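Local coordinates for type II secretion system protein L (Pseudomonas aeruginosa, PDB 6GHU) that serves as an inner membrane component of the type II secretion system, recruiting XcpZ and linking the cytoplasmic energy-providing XcpR to the rest of the machinery, at residues G7-V12 against S50-S55; E16-V21 against F42-R47; V37-F42 against S69-R74. All blocks are in the same frame, centred on the assembly; numbering follows the deposited sequence.

Contact 1 of 3, residues G7-V12 against S50-S55; sequences GQAATV and SRLSES
The side chain of Q8 leaves helix 3-14 in the direction of S55 and runs out extended. From CB, which points toward the other helix, CG goes anti to the backbone N (chi1 -172°) and comes only loosely near S55 OG. The chain stays straight at chi2. CD lies 3.8 Å from S55 O. The amide nitrogen at the tip does the work. Q8 NE2 gives a nearly straight hydrogen bond to S55 OG at 3.1 Å (161° at the hydrogen), and that oxygen lies in the amide plane. Q8 NE2 also sits 2.5 Å from S55 O. This second bond is strongly bent and weak, so the short spacing reads as a tight fit rather than a strong grip.

S55 OG is placed to receive Q8. It occupies the crowded position between its own backbone N and carbonyl carbon. From there it donates to L52 O at 2.7 Å, coming from above the carbonyl plane. The hydroxyl thus links Q8 to the last turn of the other helix.

Both helices belong to the ferredoxin-like fold of this periplasmic domain, where they lie side by side over one face of a four-stranded antiparallel sheet. The axes of 7-12 and 50-54 come within 9.9 Å, at 138° between their directions, closer to antiparallel than to parallel.

V12 is the apolar wedge between them. Its CG1, anti to the backbone N, touches L52 CD2 at 3.6 Å and R51 CB at the same 3.6 Å. The rest of R51 bends away at chi2. V12 CG2 points instead to the hydroxymethyl of S55, beside the Q8 bond. L52 CD2 also reaches A9 CB, at 4.2 Å. Further inward, A9 and L52 both touch I77 of strand 70-77, and both also meet L57.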
loop_
_atom_site.group_PDB
_atom_site.type_symbol
_atom_site.label_atom_id
_atom_site.label_comp_id
_atom_site.label_asym_id
_atom_site.label_seq_id
_atom_site.Cartn_x
_atom_site.Cartn_y
_atom_site.Cartn_z
ATOM N N GLY A 7 -0.318 -5.250 4.063
ATOM C CA GLY A 7 -1.266 -6.321 3.816
ATOM C C GLY A 7 -2.290 -6.457 4.925
ATOM O O GLY A 7 -3.480 -6.641 4.665
ATOM N N GLN A 8 -1.845 -6.366 6.178
ATOM C CA GLN A 8 -2.780 -6.468 7.290
ATOM C C GLN A 8 -3.724 -5.271 7.319
ATOM O O GLN A 8 -4.934 -5.437 7.503
ATOM C CB GLN A 8 -2.015 -6.593 8.607
ATOM C CG GLN A 8 -2.904 -6.899 9.796
ATOM C CD GLN A 8 -2.115 -7.383 10.993
ATOM O OE1 GLN A 8 -1.218 -8.215 10.862
ATOM N NE2 GLN A 8 -2.444 -6.862 12.168
ATOM N N ALA A 9 -3.195 -4.061 7.113
ATOM C CA ALA A 9 -4.048 -2.880 7.085
ATOM C C ALA A 9 -5.105 -2.988 5.992
ATOM O O ALA A 9 -6.276 -2.662 6.214
ATOM C CB ALA A 9 -3.202 -1.626 6.886
ATOM N N ALA A 10 -4.715 -3.453 4.806
ATOM C CA ALA A 10 -5.674 -3.592 3.716
ATOM C C ALA A 10 -6.812 -4.532 4.096
ATOM O O ALA A 10 -7.965 -4.311 3.709
ATOM C CB ALA A 10 -4.966 -4.097 2.462
ATOM N N THR A 11 -6.505 -5.595 4.840
ATOM C CA THR A 11 -7.546 -6.522 5.271
ATOM C C THR A 11 -8.473 -5.868 6.287
ATOM O O THR A 11 -9.699 -6.005 6.201
ATOM C CB THR A 11 -6.909 -7.783 5.855
ATOM O OG1 THR A 11 -6.214 -8.487 4.818
ATOM C CG2 THR A 11 -7.963 -8.694 6.456
ATOM N N VAL A 12 -7.906 -5.167 7.268
ATOM C CA VAL A 12 -8.723 -4.511 8.283
ATOM C C VAL A 12 -9.582 -3.425 7.649
ATOM O O VAL A 12 -10.788 -3.327 7.909
ATOM C CB VAL A 12 -7.828 -3.948 9.400
ATOM C CG1 VAL A 12 -8.652 -3.230 10.456
ATOM C CG2 VAL A 12 -7.033 -5.071 10.035
ATOM N N SER A 50 -9.712 1.766 15.828
ATOM C CA SER A 50 -9.764 0.745 16.868
ATOM C C SER A 50 -9.476 -0.638 16.302
ATOM O O SER A 50 -8.757 -1.430 16.919
ATOM C CB SER A 50 -11.137 0.768 17.547
ATOM O OG SER A 50 -11.167 -0.106 18.658
ATOM N N ARG A 51 -10.020 -0.943 15.121
ATOM C CA ARG A 51 -9.794 -2.249 14.510
ATOM C C ARG A 51 -8.336 -2.427 14.093
ATOM O O ARG A 51 -7.769 -3.516 14.246
ATOM C CB ARG A 51 -10.706 -2.428 13.297
ATOM C CG ARG A 51 -12.195 -2.474 13.612
ATOM C CD ARG A 51 -12.527 -3.565 14.594
ATOM N NE ARG A 51 -13.971 -3.780 14.711
ATOM C CZ ARG A 51 -14.771 -3.125 15.550
ATOM N NH1 ARG A 51 -14.285 -2.192 16.360
ATOM N NH2 ARG A 51 -16.068 -3.406 15.576
ATOM N N LEU A 52 -7.724 -1.382 13.536
ATOM C CA LEU A 52 -6.317 -1.469 13.157
ATOM C C LEU A 52 -5.441 -1.694 14.379
ATOM O O LEU A 52 -4.520 -2.517 14.354
ATOM C CB LEU A 52 -5.892 -0.200 12.425
ATOM C CG LEU A 52 -6.523 -0.000 11.050
ATOM C CD1 LEU A 52 -6.337 1.426 10.603
ATOM C CD2 LEU A 52 -5.913 -0.972 10.045
ATOM N N SER A 53 -5.720 -0.965 15.459
ATOM C CA SER A 53 -4.963 -1.136 16.693
ATOM C C SER A 53 -5.194 -2.518 17.286
ATOM O O SER A 53 -4.246 -3.180 17.719
ATOM C CB SER A 53 -5.356 -0.043 17.689
ATOM O OG SER A 53 -4.745 -0.250 18.949
ATOM N N GLU A 54 -6.453 -2.968 17.310
ATOM C CA GLU A 54 -6.784 -4.302 17.801
ATOM C C GLU A 54 -6.029 -5.382 17.036
ATOM O O GLU A 54 -5.663 -6.417 17.603
ATOM C CB GLU A 54 -8.298 -4.519 17.690
ATOM C CG GLU A 54 -8.748 -5.970 17.574
ATOM C CD GLU A 54 -10.232 -6.094 17.291
ATOM O OE1 GLU A 54 -10.590 -6.747 16.281
ATOM O OE2 GLU A 54 -11.036 -5.526 18.069
ATOM N N SER A 55 -5.817 -5.172 15.740
ATOM C CA SER A 55 -5.106 -6.171 14.949
ATOM C C SER A 55 -3.613 -6.184 15.228
ATOM O O SER A 55 -2.909 -7.030 14.668
ATOM C CB SER A 55 -5.330 -5.926 13.459
ATOM O OG SER A 55 -4.559 -4.823 13.018
#

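Contact 2 of 3, residues E16-V21 against F42-R47; sequences EPTVSV and FDVLER
E16 turns its CG to the side of the backbone N and then bends at chi2 (-72°), which swings its carboxylate round to helix 42-54. R47 sends its CG anti to the backbone N and stays extended until chi3 (68°), where it bends and offers one side of the guanidinium. The two flat groups meet edge to edge and nearly coplanar. R47 grips E16 side-on with two nitrogens. R47 NE bonds E16 OE1 at 2.7 Å, and R47 NH2 bonds E16 OE2 at 2.8 Å, the latter straighter (165°). Each carboxylate oxygen uses its syn lone pair. The paired hydrogen bonds fix the rotation of both groups, and E16 is buried, so the arginine probably stabilises its ionised form.

V44, one helical turn before R47, supplies the apolar part. Its CG1, anti to the backbone N, meets V19 CG2 at 3.5 Å, and the two valines lie alongside, pointing opposite ways. V44 CG1 also meets T18 OG1 at 3.4 Å. A type I turn from E16 to V19, closed by V19 N to E16 O at 3.0 Å, brings all three partners to the helix.

A bidentate salt bridge beside a valine contact thus ties the connection between helix 3-14 and strand 20-27 to the start of the second helix, within a ferredoxin-like fold.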
loop_
_atom_site.group_PDB
_atom_site.type_symbol
_atom_site.label_atom_id
_atom_site.label_comp_id
_atom_site.label_asym_id
_atom_site.label_seq_id
_atom_site.Cartn_x
_atom_site.Cartn_y
_atom_site.Cartn_z
ATOM N N GLU A 16 -14.197 -2.522 6.703
ATOM C CA GLU A 16 -15.021 -1.323 6.819
ATOM C C GLU A 16 -15.408 -0.854 5.423
ATOM O O GLU A 16 -14.758 0.039 4.859
ATOM C CB GLU A 16 -14.282 -0.223 7.581
ATOM C CG GLU A 16 -14.116 -0.509 9.065
ATOM C CD GLU A 16 -15.416 -0.396 9.846
ATOM O OE1 GLU A 16 -15.475 -0.925 10.977
ATOM O OE2 GLU A 16 -16.376 0.218 9.332
ATOM N N PRO A 17 -16.470 -1.405 4.829
ATOM C CA PRO A 17 -16.746 -1.131 3.411
ATOM C C PRO A 17 -17.152 0.302 3.113
ATOM O O PRO A 17 -17.122 0.691 1.940
ATOM C CB PRO A 17 -17.894 -2.097 3.076
ATOM C CG PRO A 17 -18.060 -2.983 4.272
ATOM C CD PRO A 17 -17.518 -2.239 5.437
ATOM N N THR A 18 -17.558 1.096 4.106
ATOM C CA THR A 18 -17.904 2.483 3.817
ATOM C C THR A 18 -16.686 3.396 3.789
ATOM O O THR A 18 -16.824 4.568 3.432
ATOM C CB THR A 18 -18.916 3.025 4.833
ATOM O OG1 THR A 18 -18.286 3.204 6.106
ATOM C CG2 THR A 18 -20.109 2.081 4.974
ATOM N N VAL A 19 -15.504 2.891 4.140
ATOM C CA VAL A 19 -14.284 3.689 4.125
ATOM C C VAL A 19 -13.666 3.609 2.738
ATOM O O VAL A 19 -13.542 2.522 2.161
ATOM C CB VAL A 19 -13.292 3.209 5.200
ATOM C CG1 VAL A 19 -12.037 4.081 5.200
ATOM C CG2 VAL A 19 -13.952 3.228 6.570
ATOM N N SER A 20 -13.276 4.758 2.203
ATOM C CA SER A 20 -12.592 4.830 0.923
ATOM C C SER A 20 -11.190 5.367 1.154
ATOM O O SER A 20 -10.995 6.285 1.955
ATOM C CB SER A 20 -13.352 5.721 -0.074
ATOM O OG SER A 20 -13.462 7.055 0.393
ATOM N N VAL A 21 -10.218 4.763 0.478
ATOM C CA VAL A 21 -8.828 5.204 0.511
ATOM C C VAL A 21 -8.591 6.061 -0.723
ATOM O O VAL A 21 -8.489 5.542 -1.840
ATOM C CB VAL A 21 -7.858 4.019 0.554
ATOM C CG1 VAL A 21 -6.420 4.515 0.639
ATOM C CG2 VAL A 21 -8.181 3.112 1.725
ATOM N N PHE A 42 -17.581 10.253 11.630
ATOM C CA PHE A 42 -16.421 10.112 12.500
ATOM C C PHE A 42 -16.417 8.768 13.219
ATOM O O PHE A 42 -15.345 8.208 13.478
ATOM C CB PHE A 42 -16.385 11.265 13.513
ATOM C CG PHE A 42 -16.423 12.631 12.882
ATOM C CD1 PHE A 42 -17.555 13.425 12.989
ATOM C CD2 PHE A 42 -15.340 13.114 12.172
ATOM C CE1 PHE A 42 -17.599 14.679 12.408
ATOM C CE2 PHE A 42 -15.378 14.373 11.582
ATOM C CZ PHE A 42 -16.505 15.154 11.703
ATOM N N ASP A 43 -17.598 8.232 13.545
ATOM C CA ASP A 43 -17.665 6.951 14.244
ATOM C C ASP A 43 -17.040 5.835 13.419
ATOM O O ASP A 43 -16.494 4.875 13.979
ATOM C CB ASP A 43 -19.116 6.607 14.575
ATOM C CG ASP A 43 -19.977 6.447 13.332
ATOM O OD1 ASP A 43 -20.002 7.373 12.493
ATOM O OD2 ASP A 43 -20.626 5.391 13.188
ATOM N N VAL A 44 -17.123 5.936 12.094
ATOM C CA VAL A 44 -16.530 4.928 11.226
ATOM C C VAL A 44 -15.009 5.045 11.238
ATOM O O VAL A 44 -14.297 4.035 11.215
ATOM C CB VAL A 44 -17.105 5.057 9.803
ATOM C CG1 VAL A 44 -16.479 4.022 8.866
ATOM C CG2 VAL A 44 -18.620 4.905 9.832
ATOM N N LEU A 45 -14.486 6.274 11.271
ATOM C CA LEU A 45 -13.041 6.452 11.342
ATOM C C LEU A 45 -12.499 5.965 12.677
ATOM O O LEU A 45 -11.422 5.360 12.735
ATOM C CB LEU A 45 -12.672 7.921 11.127
ATOM C CG LEU A 45 -12.956 8.538 9.761
ATOM C CD1 LEU A 45 -12.624 10.020 9.788
ATOM C CD2 LEU A 45 -12.167 7.837 8.680
ATOM N N GLU A 46 -13.233 6.228 13.764
ATOM C CA GLU A 46 -12.805 5.778 15.084
ATOM C C GLU A 46 -12.865 4.264 15.186
ATOM O O GLU A 46 -11.978 3.641 15.781
ATOM C CB GLU A 46 -13.674 6.426 16.165
ATOM C CG GLU A 46 -13.571 5.787 17.554
ATOM C CD GLU A 46 -12.145 5.687 18.079
ATOM O OE1 GLU A 46 -11.874 4.760 18.873
ATOM O OE2 GLU A 46 -11.298 6.528 17.711
ATOM N N ARG A 47 -13.902 3.653 14.609
ATOM C CA ARG A 47 -13.992 2.200 14.622
ATOM C C ARG A 47 -12.849 1.586 13.826
ATOM O O ARG A 47 -12.231 0.611 14.262
ATOM C CB ARG A 47 -15.343 1.754 14.064
ATOM C CG ARG A 47 -15.607 0.265 14.211
ATOM C CD ARG A 47 -17.054 -0.066 13.913
ATOM N NE ARG A 47 -17.380 0.144 12.507
ATOM C CZ ARG A 47 -18.602 0.398 12.046
ATOM N NH1 ARG A 47 -19.628 0.489 12.880
ATOM N NH2 ARG A 47 -18.797 0.574 10.746
#

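Contact 3 of 3, residues V37-F42 against S69-R74; sequences VRAPGF and STVSAR
A39 O takes one hydrogen bond, from V71 N, and one much weaker CA-H...O contact, from T70 CA. Their strands, 32-39 and 70-77, are the two central strands of the ferredoxin-like sheet, and this ladder is the seam between them. The bond from V71 N to A39 O is 2.8 Å long, nearly straight (165°) and almost along the C=O axis. T70 CA lies 3.3 Å from A39 O. The return bond, A39 N to V71 O at 3.0 Å, completes an antiparallel hydrogen-bonded pair. V37 and A73 form the next such pair, again with two bonds. Between them R38 faces S72 in a non-hydrogen-bonded pair.

R38 and S72 project from one face. R38 runs extended from CG to NE across the neighbouring strand, with CG packed against S72 CB and CD passing T70 OG1. A water bridges R38 NE and T70 OG1. It accepts from R38 NE at 2.7 Å, in the guanidinium plane, and is hydrogen-bonded to T70 OG1 at 2.9 Å. A weak, long ion pair with E22 also involves the guanidinium of R38.

V37, A39, V71 and A73 point to the other face, where helix 42-54 covers them. V71 is the most engaged residue of the contact. Its CG2, in the crowded position between backbone N and carbonyl carbon, fits into the bend after A39, 3.5 Å from G41 C. G41 is at the N-cap position of helix 42-54, so the bend leads straight into the first turn. The other branch of V71 reaches F42. V71 CG1 lies over one face of the F42 ring in a CH-pi contact, 3.7 Å from the centroid and 18° off the normal, with its closest approach to CE2.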
loop_
_atom_site.group_PDB
_atom_site.type_symbol
_atom_site.label_atom_id
_atom_site.label_comp_id
_atom_site.label_asym_id
_atom_site.label_seq_id
_atom_site.Cartn_x
_atom_site.Cartn_y
_atom_site.Cartn_z
ATOM N N VAL A 37 -8.212 8.959 3.980
ATOM C CA VAL A 37 -9.431 8.163 3.951
ATOM C C VAL A 37 -10.641 9.081 4.037
ATOM O O VAL A 37 -10.573 10.212 4.524
ATOM C CB VAL A 37 -9.473 7.113 5.084
ATOM C CG1 VAL A 37 -8.308 6.144 4.965
ATOM C CG2 VAL A 37 -9.467 7.786 6.457
ATOM N N ARG A 38 -11.765 8.572 3.544
ATOM C CA ARG A 38 -13.063 9.190 3.748
ATOM C C ARG A 38 -14.027 8.132 4.263
ATOM O O ARG A 38 -13.879 6.942 3.975
ATOM C CB ARG A 38 -13.604 9.826 2.454
ATOM C CG ARG A 38 -12.877 11.098 2.056
ATOM C CD ARG A 38 -13.664 11.898 1.028
ATOM N NE ARG A 38 -13.293 13.315 1.035
ATOM C CZ ARG A 38 -12.322 13.854 0.298
ATOM N NH1 ARG A 38 -11.599 13.104 -0.526
ATOM N NH2 ARG A 38 -12.072 15.156 0.386
ATOM N N ALA A 39 -15.009 8.575 5.041
ATOM C CA ALA A 39 -16.018 7.686 5.594
ATOM C C ALA A 39 -17.289 8.492 5.807
ATOM O O ALA A 39 -17.248 9.727 5.823
ATOM C CB ALA A 39 -15.544 7.053 6.911
ATOM N N PRO A 40 -18.437 7.829 5.959
ATOM C CA PRO A 40 -19.674 8.595 6.172
ATOM C C PRO A 40 -19.652 9.448 7.430
ATOM O O PRO A 40 -20.326 10.481 7.472
ATOM C CB PRO A 40 -20.762 7.510 6.237
ATOM C CG PRO A 40 -20.046 6.214 6.397
ATOM C CD PRO A 40 -18.701 6.392 5.775
ATOM N N GLY A 41 -18.902 9.054 8.456
ATOM C CA GLY A 41 -18.933 9.789 9.707
ATOM C C GLY A 41 -17.744 9.452 10.574
ATOM O O GLY A 41 -17.003 8.500 10.320
ATOM N N PHE A 42 -17.581 10.253 11.630
ATOM C CA PHE A 42 -16.421 10.112 12.500
ATOM C C PHE A 42 -16.417 8.768 13.219
ATOM O O PHE A 42 -15.345 8.208 13.478
ATOM C CB PHE A 42 -16.385 11.265 13.513
ATOM C CG PHE A 42 -16.423 12.631 12.882
ATOM C CD1 PHE A 42 -17.555 13.425 12.989
ATOM C CD2 PHE A 42 -15.340 13.114 12.172
ATOM C CE1 PHE A 42 -17.599 14.679 12.408
ATOM C CE2 PHE A 42 -15.378 14.373 11.582
ATOM C CZ PHE A 42 -16.505 15.154 11.703
ATOM N N SER A 69 -21.363 14.765 2.398
ATOM C CA SER A 69 -21.805 13.472 2.898
ATOM C C SER A 69 -20.718 12.682 3.617
ATOM O O SER A 69 -21.037 11.654 4.225
ATOM C CB SER A 69 -22.340 12.631 1.740
ATOM O OG SER A 69 -23.434 13.279 1.115
ATOM N N THR A 70 -19.458 13.114 3.569
ATOM C CA THR A 70 -18.358 12.328 4.114
ATOM C C THR A 70 -17.489 13.175 5.036
ATOM O O THR A 70 -17.506 14.406 4.992
ATOM C CB THR A 70 -17.484 11.724 2.996
ATOM O OG1 THR A 70 -16.979 12.766 2.151
ATOM C CG2 THR A 70 -18.281 10.748 2.153
ATOM N N VAL A 71 -16.755 12.481 5.902
ATOM C CA VAL A 71 -15.653 13.058 6.661
ATOM C C VAL A 71 -14.351 12.510 6.081
ATOM O O VAL A 71 -14.322 11.461 5.432
ATOM C CB VAL A 71 -15.762 12.755 8.173
ATOM C CG1 VAL A 71 -17.113 13.220 8.713
ATOM C CG2 VAL A 71 -15.590 11.269 8.448
ATOM N N SER A 72 -13.260 13.236 6.319
ATOM C CA SER A 72 -11.957 12.865 5.790
ATOM C C SER A 72 -10.907 13.066 6.868
ATOM O O SER A 72 -11.036 13.942 7.727
ATOM C CB SER A 72 -11.581 13.683 4.552
ATOM O OG SER A 72 -11.413 15.045 4.885
ATOM N N ALA A 73 -9.871 12.236 6.813
ATOM C CA ALA A 73 -8.795 12.279 7.791
ATOM C C ALA A 73 -7.582 11.583 7.198
ATOM O O ALA A 73 -7.662 10.919 6.162
ATOM C CB ALA A 73 -9.210 11.618 9.105
ATOM N N ARG A 74 -6.453 11.749 7.873
ATOM C CA ARG A 74 -5.209 11.085 7.515
ATOM C C ARG A 74 -4.901 10.022 8.558
ATOM O O ARG A 74 -4.908 10.308 9.761
ATOM C CB ARG A 74 -4.069 12.102 7.418
ATOM C CG ARG A 74 -2.760 11.551 6.890
ATOM C CD ARG A 74 -1.830 12.700 6.512
ATOM N NE ARG A 74 -0.515 12.245 6.076
ATOM C CZ ARG A 74 0.505 12.011 6.892
ATOM N NH1 ARG A 74 0.369 12.171 8.202
ATOM N NH2 ARG A 74 1.666 11.617 6.394
HETATM O O HOH W 1 -14.818 14.649 2.845
#

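Contacts 2 and 3 are neighbours, with centres about 7 Å apart. They share F42. S20 N lies 2.9 Å from R38 O, a probable hydrogen bond that joins strands 20-27 and 32-39. T18 OG1 packs on P40 CD at 3.2 Å. L45, on the helix of contact 2, reaches contact 3 with both branches: L45 CD1 is 3.5 Å from V71 CG2, and L45 CD2 is 3.5 Å from V37 CG2. Contact 1 sits further along the same helix, with its centre about 12 Å from that of contact 2 and about 17 Å from that of contact 3, on the opposite side of the chain's centre from contact 3. Next to contact 1, A10 packs on L3 of the second subunit.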